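Long-range contact in prolyl endopeptidase (Myxococcus xanthus, PDB 2BKL), which probably hydrolyses oligopeptides on the carboxyl side of proline, and more slowly of alanine, as a serine peptidase of the S9A family: residues 125-136 / 171-182. Numbering follows the deposited sequence.
Sequences TWAVSWDGKKVA and ATPKWTPDSKGF. With SO4 (sulfate ion), chain F.
T125, A127 and S129 run alongside T172, P173 and S179, the last pair nearest with CA atoms 5.4 Å apart, yet no backbone-to-backbone hydrogen bond links the segments; two hairpin ends of different sheets are joined by side chain-to-backbone hydrogen bonds and by side-chain packing. W175 is the wedge between them. Its chi1 of -68° sets CG anti to the carbonyl carbon and carries the indole into the 125-136 hairpin, where S129 CA lies over the five-membered ring, 3.6 Å from its centroid and 3° off the normal, a CH-pi contact. F182 backs the opposite face, offset toward the rim, and A136 CB lies obliquely against W175 CZ2 at 3.8 Å. In the ring plane, W175 NE1 donates to A127 O at 2.9 Å; it arrives above that carbonyl's plane, on the face opposite A136 N, so the oxygen accepts both the hairpin's own bond and the indole's. Replacing W175 with an alanine would probably deprive A127 O of this second donor and open a gap between S129, A136 and F182. A second indole reciprocates: W130 NE1 donates to W175 O at 3.0 Å, the oxygen only 1° out of the W130 ring plane. At the turns, D131 N donates to S179 OG at 3.1 Å, while D131 OD1 takes S129 OG at 2.6 Å and, in an Asx turn, K133 N. Toward the other end, A136 CB packs on P173 CG at 3.9 Å, and T125 CG2 makes an apolar contact with P173 CD. Within the N-terminal beta-propeller, the contact thus joins successive blade-like antiparallel sheets, strands 121-128 and 134-141 against strands 174-175 and 181-186; W126 and V128 turn to F83 of strand 81-87, and T176 touches L234 of strand 229-234.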
ATOM      1  N   THR A 125       6.910 -11.867  -2.222  1.00  8.74           N
ATOM      2  CA  THR A 125       6.976 -11.903  -3.669  1.00  8.60           C
ATOM      3  C   THR A 125       7.341 -13.299  -4.206  1.00  7.75           C
ATOM      4  O   THR A 125       8.095 -14.041  -3.560  1.00  7.93           O
ATOM      5  CB  THR A 125       8.033 -10.889  -4.155  1.00 12.51           C
ATOM      6  OG1 THR A 125       7.841 -10.620  -5.550  1.00 17.39           O
ATOM      7  CG2 THR A 125       9.441 -11.461  -4.062  1.00 15.22           C
ATOM      8  N   TRP A 126       6.830 -13.664  -5.358  1.00  6.38           N
ATOM      9  CA  TRP A 126       7.270 -14.846  -6.053  1.00  6.77           C
ATOM     10  C   TRP A 126       7.370 -14.567  -7.548  1.00  8.04           C
ATOM     11  O   TRP A 126       6.607 -13.759  -8.089  1.00 10.58           O
ATOM     12  CB  TRP A 126       6.374 -16.057  -5.749  1.00  7.80           C
ATOM     13  CG  TRP A 126       4.916 -15.824  -5.961  1.00  8.36           C
ATOM     14  CD1 TRP A 126       4.027 -15.317  -5.045  1.00  9.16           C
ATOM     15  CD2 TRP A 126       4.144 -16.142  -7.132  1.00  8.53           C
ATOM     16  NE1 TRP A 126       2.768 -15.268  -5.589  1.00 10.73           N
ATOM     17  CE2 TRP A 126       2.810 -15.769  -6.863  1.00  9.19           C
ATOM     18  CE3 TRP A 126       4.441 -16.703  -8.375  1.00  8.50           C
ATOM     19  CZ2 TRP A 126       1.780 -15.932  -7.801  1.00  9.76           C
ATOM     20  CZ3 TRP A 126       3.412 -16.843  -9.305  1.00  9.60           C
ATOM     21  CH2 TRP A 126       2.108 -16.466  -9.005  1.00  9.91           C
ATOM     22  N   ALA A 127       8.301 -15.232  -8.233  1.00  5.98           N
ATOM     23  CA  ALA A 127       8.576 -15.018  -9.645  1.00  6.32           C
ATOM     24  C   ALA A 127       8.912 -16.359 -10.245  1.00  6.96           C
ATOM     25  O   ALA A 127       9.857 -17.030  -9.802  1.00  6.92           O
ATOM     26  CB  ALA A 127       9.737 -14.039  -9.846  1.00  7.93           C
ATOM     27  N   VAL A 128       8.158 -16.767 -11.252  1.00  6.94           N
ATOM     28  CA  VAL A 128       8.352 -18.034 -11.918  1.00  7.55           C
ATOM     29  C   VAL A 128       9.365 -17.866 -13.043  1.00  7.65           C
ATOM     30  O   VAL A 128       9.320 -16.893 -13.820  1.00  8.18           O
ATOM     31  CB  VAL A 128       7.020 -18.546 -12.508  1.00  8.07           C
ATOM     32  CG1 VAL A 128       7.179 -19.983 -13.031  1.00  8.98           C
ATOM     33  CG2 VAL A 128       5.905 -18.445 -11.478  1.00 10.54           C
ATOM     34  N   SER A 129      10.259 -18.826 -13.204  1.00  6.98           N
ATOM     35  CA  SER A 129      11.220 -18.820 -14.306  1.00  6.96           C
ATOM     36  C   SER A 129      10.473 -19.012 -15.635  1.00  6.91           C
ATOM     37  O   SER A 129       9.364 -19.527 -15.686  1.00  7.26           O
ATOM     38  CB  SER A 129      12.282 -19.896 -14.095  1.00  6.99           C
ATOM     39  OG  SER A 129      11.710 -21.194 -14.153  1.00  8.08           O
ATOM     40  N   TRP A 130      11.094 -18.549 -16.720  1.00  7.67           N
ATOM     41  CA  TRP A 130      10.450 -18.558 -18.027  1.00  8.16           C
ATOM     42  C   TRP A 130      10.165 -19.964 -18.527  1.00  8.90           C
ATOM     43  O   TRP A 130       9.217 -20.143 -19.283  1.00 10.71           O
ATOM     44  CB  TRP A 130      11.257 -17.736 -19.059  1.00 10.65           C
ATOM     45  CG  TRP A 130      11.272 -16.310 -18.644  1.00 10.25           C
ATOM     46  CD1 TRP A 130      12.307 -15.633 -18.057  1.00 11.46           C
ATOM     47  CD2 TRP A 130      10.160 -15.414 -18.625  1.00 12.03           C
ATOM     48  NE1 TRP A 130      11.911 -14.366 -17.717  1.00 12.97           N
ATOM     49  CE2 TRP A 130      10.593 -14.202 -18.037  1.00 12.45           C
ATOM     50  CE3 TRP A 130       8.824 -15.508 -19.039  1.00 12.99           C
ATOM     51  CZ2 TRP A 130       9.752 -13.086 -17.876  1.00 15.41           C
ATOM     52  CZ3 TRP A 130       7.996 -14.412 -18.875  1.00 13.19           C
ATOM     53  CH2 TRP A 130       8.452 -13.219 -18.294  1.00 14.67           C
ATOM     54  N   ASP A 131      10.943 -20.951 -18.081  1.00  6.84           N
ATOM     55  CA  ASP A 131      10.711 -22.342 -18.450  1.00  8.99           C
ATOM     56  C   ASP A 131       9.652 -23.053 -17.597  1.00  7.47           C
ATOM     57  O   ASP A 131       9.320 -24.222 -17.847  1.00  9.16           O
ATOM     58  CB  ASP A 131      12.026 -23.141 -18.502  1.00 10.02           C
ATOM     59  CG  ASP A 131      12.690 -23.324 -17.170  1.00 10.47           C
ATOM     60  OD1 ASP A 131      12.144 -22.844 -16.152  1.00 10.70           O
ATOM     61  OD2 ASP A 131      13.787 -23.932 -17.052  1.00 14.77           O
ATOM     62  N   GLY A 132       9.134 -22.359 -16.591  1.00  6.91           N
ATOM     63  CA  GLY A 132       8.118 -22.910 -15.696  1.00  7.18           C
ATOM     64  C   GLY A 132       8.649 -23.976 -14.763  1.00  8.00           C
ATOM     65  O   GLY A 132       7.837 -24.669 -14.141  1.00  7.13           O
ATOM     66  N   LYS A 133       9.968 -24.066 -14.613  1.00  8.12           N
ATOM     67  CA  LYS A 133      10.577 -25.146 -13.808  1.00  7.85           C
ATOM     68  C   LYS A 133      11.008 -24.716 -12.399  1.00  7.44           C
ATOM     69  O   LYS A 133      11.262 -25.594 -11.561  1.00  7.02           O
ATOM     70  CB  LYS A 133      11.782 -25.752 -14.501  1.00  9.58           C
ATOM     71  CG  LYS A 133      11.545 -26.221 -15.932  1.00 13.66           C
ATOM     72  CD  LYS A 133      10.648 -27.392 -16.054  1.00 15.48           C
ATOM     73  CE  LYS A 133      10.677 -27.904 -17.530  1.00 15.87           C
ATOM     74  NZ  LYS A 133       9.495 -28.697 -17.885  1.00 19.91           N
ATOM     75  N   LYS A 134      11.132 -23.419 -12.145  1.00  6.48           N
ATOM     76  CA  LYS A 134      11.630 -22.895 -10.873  1.00  6.51           C
ATOM     77  C   LYS A 134      10.776 -21.713 -10.435  1.00  7.16           C
ATOM     78  O   LYS A 134      10.240 -20.963 -11.267  1.00  7.53           O
ATOM     79  CB  LYS A 134      13.086 -22.382 -10.999  1.00  8.55           C
ATOM     80  CG  LYS A 134      14.093 -23.357 -11.561  1.00  9.29           C
ATOM     81  CD  LYS A 134      14.360 -24.552 -10.668  1.00  9.80           C
ATOM     82  CE  LYS A 134      15.490 -25.412 -11.237  1.00 10.75           C
ATOM     83  NZ  LYS A 134      15.738 -26.585 -10.384  1.00 12.55           N
ATOM     84  N   VAL A 135      10.638 -21.523  -9.125  1.00  6.61           N
ATOM     85  CA  VAL A 135      10.014 -20.312  -8.590  1.00  6.13           C
ATOM     86  C   VAL A 135      10.955 -19.748  -7.558  1.00  6.37           C
ATOM     87  O   VAL A 135      11.347 -20.462  -6.611  1.00  7.39           O
ATOM     88  CB  VAL A 135       8.605 -20.566  -7.991  1.00  6.32           C
ATOM     89  CG1 VAL A 135       7.997 -19.292  -7.403  1.00  8.46           C
ATOM     90  CG2 VAL A 135       7.688 -21.133  -9.063  1.00  7.31           C
ATOM     91  N   ALA A 136      11.311 -18.485  -7.709  1.00  6.35           N
ATOM     92  CA  ALA A 136      12.047 -17.734  -6.704  1.00  7.20           C
ATOM     93  C   ALA A 136      11.029 -16.982  -5.859  1.00  7.32           C
ATOM     94  O   ALA A 136      10.107 -16.376  -6.393  1.00  8.62           O
ATOM     95  CB  ALA A 136      12.998 -16.773  -7.383  1.00  6.82           C
ATOM     96  N   ALA A 171      13.673  -7.067  -3.064  1.00  7.87           N
ATOM     97  CA  ALA A 171      13.849  -7.857  -4.297  1.00  8.54           C
ATOM     98  C   ALA A 171      12.540  -8.251  -4.960  1.00  8.87           C
ATOM     99  O   ALA A 171      11.596  -8.703  -4.302  1.00  9.56           O
ATOM    100  CB  ALA A 171      14.660  -9.128  -4.040  1.00  8.53           C
ATOM    101  N   THR A 172      12.524  -8.114  -6.281  1.00  9.43           N
ATOM    102  CA  THR A 172      11.541  -8.779  -7.136  1.00 10.40           C
ATOM    103  C   THR A 172      12.368  -9.476  -8.217  1.00 10.65           C
ATOM    104  O   THR A 172      12.857  -8.799  -9.136  1.00 12.21           O
ATOM    105  CB  THR A 172      10.547  -7.792  -7.737  1.00 12.13           C
ATOM    106  OG1 THR A 172      11.229  -6.647  -8.256  1.00 16.07           O
ATOM    107  CG2 THR A 172       9.649  -7.205  -6.705  1.00 12.44           C
ATOM    108  N   PRO A 173      12.580 -10.794  -8.124  1.00  8.53           N
ATOM    109  CA  PRO A 173      13.489 -11.444  -9.069  1.00  9.17           C
ATOM    110  C   PRO A 173      13.065 -11.293 -10.530  1.00  9.44           C
ATOM    111  O   PRO A 173      11.890 -11.500 -10.903  1.00  9.21           O
ATOM    112  CB  PRO A 173      13.458 -12.914  -8.641  1.00  9.14           C
ATOM    113  CG  PRO A 173      13.107 -12.840  -7.165  1.00 10.93           C
ATOM    114  CD  PRO A 173      12.086 -11.746  -7.107  1.00  9.84           C
ATOM    115  N   LYS A 174      14.038 -10.900 -11.351  1.00  8.52           N
ATOM    116  CA  LYS A 174      13.895 -10.834 -12.807  1.00  7.51           C
ATOM    117  C   LYS A 174      14.719 -11.958 -13.424  1.00  7.62           C
ATOM    118  O   LYS A 174      15.926 -11.831 -13.567  1.00  6.76           O
ATOM    119  CB  LYS A 174      14.398  -9.506 -13.367  1.00  9.29           C
ATOM    120  CG  LYS A 174      13.404  -8.348 -13.483  1.00 12.83           C
ATOM    121  CD  LYS A 174      12.922  -7.828 -12.164  1.00 10.45           C
ATOM    122  CE  LYS A 174      14.011  -7.205 -11.317  1.00 12.81           C
ATOM    123  NZ  LYS A 174      13.436  -6.449 -10.125  1.00 11.44           N
ATOM    124  N   TRP A 175      14.057 -13.050 -13.778  1.00  7.76           N
ATOM    125  CA  TRP A 175      14.697 -14.183 -14.432  1.00  7.59           C
ATOM    126  C   TRP A 175      15.172 -13.846 -15.837  1.00  7.19           C
ATOM    127  O   TRP A 175      14.457 -13.188 -16.602  1.00  7.83           O
ATOM    128  CB  TRP A 175      13.744 -15.343 -14.513  1.00  8.03           C
ATOM    129  CG  TRP A 175      13.379 -15.992 -13.244  1.00  5.86           C
ATOM    130  CD1 TRP A 175      12.285 -15.751 -12.472  1.00  6.19           C
ATOM    131  CD2 TRP A 175      14.072 -17.088 -12.635  1.00  6.33           C
ATOM    132  NE1 TRP A 175      12.280 -16.605 -11.400  1.00  7.81           N
ATOM    133  CE2 TRP A 175      13.356 -17.448 -11.487  1.00  7.21           C
ATOM    134  CE3 TRP A 175      15.236 -17.805 -12.950  1.00  7.92           C
ATOM    135  CZ2 TRP A 175      13.764 -18.490 -10.645  1.00  7.27           C
ATOM    136  CZ3 TRP A 175      15.638 -18.825 -12.128  1.00  7.46           C
ATOM    137  CH2 TRP A 175      14.894 -19.168 -10.991  1.00  8.84           C
ATOM    138  N   THR A 176      16.374 -14.270 -16.181  1.00  7.18           N
ATOM    139  CA  THR A 176      16.808 -14.189 -17.575  1.00  8.12           C
ATOM    140  C   THR A 176      16.090 -15.230 -18.426  1.00  7.94           C
ATOM    141  O   THR A 176      15.612 -16.218 -17.903  1.00  7.93           O
ATOM    142  CB  THR A 176      18.326 -14.329 -17.698  1.00  9.76           C
ATOM    143  OG1 THR A 176      18.809 -15.348 -16.818  1.00  8.06           O
ATOM    144  CG2 THR A 176      19.011 -13.043 -17.207  1.00  9.04           C
ATOM    145  N   PRO A 177      15.978 -14.996 -19.732  1.00  8.05           N
ATOM    146  CA  PRO A 177      15.269 -15.934 -20.625  1.00  8.86           C
ATOM    147  C   PRO A 177      15.774 -17.387 -20.575  1.00  9.20           C
ATOM    148  O   PRO A 177      14.976 -18.296 -20.859  1.00 11.10           O
ATOM    149  CB  PRO A 177      15.478 -15.330 -22.008  1.00 10.49           C
ATOM    150  CG  PRO A 177      15.926 -13.957 -21.838  1.00 11.29           C
ATOM    151  CD  PRO A 177      16.431 -13.787 -20.443  1.00  9.04           C
ATOM    152  N   ASP A 178      17.037 -17.615 -20.216  1.00  8.34           N
ATOM    153  CA  ASP A 178      17.584 -18.972 -20.101  1.00  9.61           C
ATOM    154  C   ASP A 178      17.202 -19.703 -18.822  1.00  9.63           C
ATOM    155  O   ASP A 178      17.551 -20.868 -18.653  1.00 10.35           O
ATOM    156  CB  ASP A 178      19.107 -18.950 -20.251  1.00 10.06           C
ATOM    157  CG  ASP A 178      19.820 -18.093 -19.190  1.00 12.67           C
ATOM    158  OD1 ASP A 178      19.175 -17.644 -18.210  1.00  9.85           O
ATOM    159  OD2 ASP A 178      21.057 -17.844 -19.274  1.00 15.20           O
ATOM    160  N   SER A 179      16.491 -19.011 -17.937  1.00  8.65           N
ATOM    161  CA  SER A 179      16.050 -19.554 -16.645  1.00 10.16           C
ATOM    162  C   SER A 179      17.224 -20.020 -15.777  1.00  9.16           C
ATOM    163  O   SER A 179      17.019 -20.809 -14.837  1.00 11.99           O
ATOM    164  CB  SER A 179      15.050 -20.712 -16.823  1.00  9.72           C
ATOM    165  OG  SER A 179      13.895 -20.251 -17.472  1.00 11.85           O
ATOM    166  N   LYS A 180      18.412 -19.497 -16.042  1.00  9.41           N
ATOM    167  CA  LYS A 180      19.610 -19.929 -15.326  1.00  9.31           C
ATOM    168  C   LYS A 180      19.922 -19.079 -14.091  1.00  9.05           C
ATOM    169  O   LYS A 180      20.789 -19.454 -13.287  1.00  9.80           O
ATOM    170  CB  LYS A 180      20.814 -19.940 -16.272  1.00 12.31           C
ATOM    171  CG  LYS A 180      20.708 -21.043 -17.330  1.00 15.41           C
ATOM    172  CD  LYS A 180      22.043 -21.466 -17.905  1.00 20.79           C
ATOM    173  CE  LYS A 180      21.908 -22.640 -18.883  1.00 21.67           C
ATOM    174  NZ  LYS A 180      21.172 -23.797 -18.278  1.00 24.50           N
ATOM    175  N   GLY A 181      19.192 -17.986 -13.903  1.00  7.41           N
ATOM    176  CA  GLY A 181      19.403 -17.123 -12.754  1.00  8.51           C
ATOM    177  C   GLY A 181      18.554 -15.873 -12.888  1.00  6.73           C
ATOM    178  O   GLY A 181      17.717 -15.734 -13.817  1.00  6.93           O
ATOM    179  N   PHE A 182      18.691 -14.964 -11.940  1.00  7.20           N
ATOM    180  CA  PHE A 182      17.846 -13.785 -11.909  1.00  6.56           C
ATOM    181  C   PHE A 182      18.592 -12.563 -11.358  1.00  7.51           C
ATOM    182  O   PHE A 182      19.520 -12.676 -10.536  1.00  6.65           O
ATOM    183  CB  PHE A 182      16.592 -14.049 -11.092  1.00  7.33           C
ATOM    184  CG  PHE A 182      16.848 -14.605  -9.717  1.00  6.30           C
ATOM    185  CD1 PHE A 182      17.194 -13.749  -8.649  1.00  7.06           C
ATOM    186  CD2 PHE A 182      16.673 -15.959  -9.458  1.00  6.37           C
ATOM    187  CE1 PHE A 182      17.412 -14.286  -7.374  1.00  8.74           C
ATOM    188  CE2 PHE A 182      16.887 -16.482  -8.166  1.00  7.52           C
ATOM    189  CZ  PHE A 182      17.235 -15.644  -7.150  1.00  8.99           C
TER
HETATM  190  S   SO4 F1680      19.905 -14.955 -21.674  1.00 26.22           S
HETATM  191  O1  SO4 F1680      21.278 -15.097 -21.192  1.00 29.88           O
HETATM  192  O2  SO4 F1680      19.093 -15.665 -20.717  1.00 25.75           O
HETATM  193  O3  SO4 F1680      19.614 -13.531 -21.855  1.00 28.64           O
HETATM  194  O4  SO4 F1680      19.744 -15.618 -22.980  1.00 31.60           O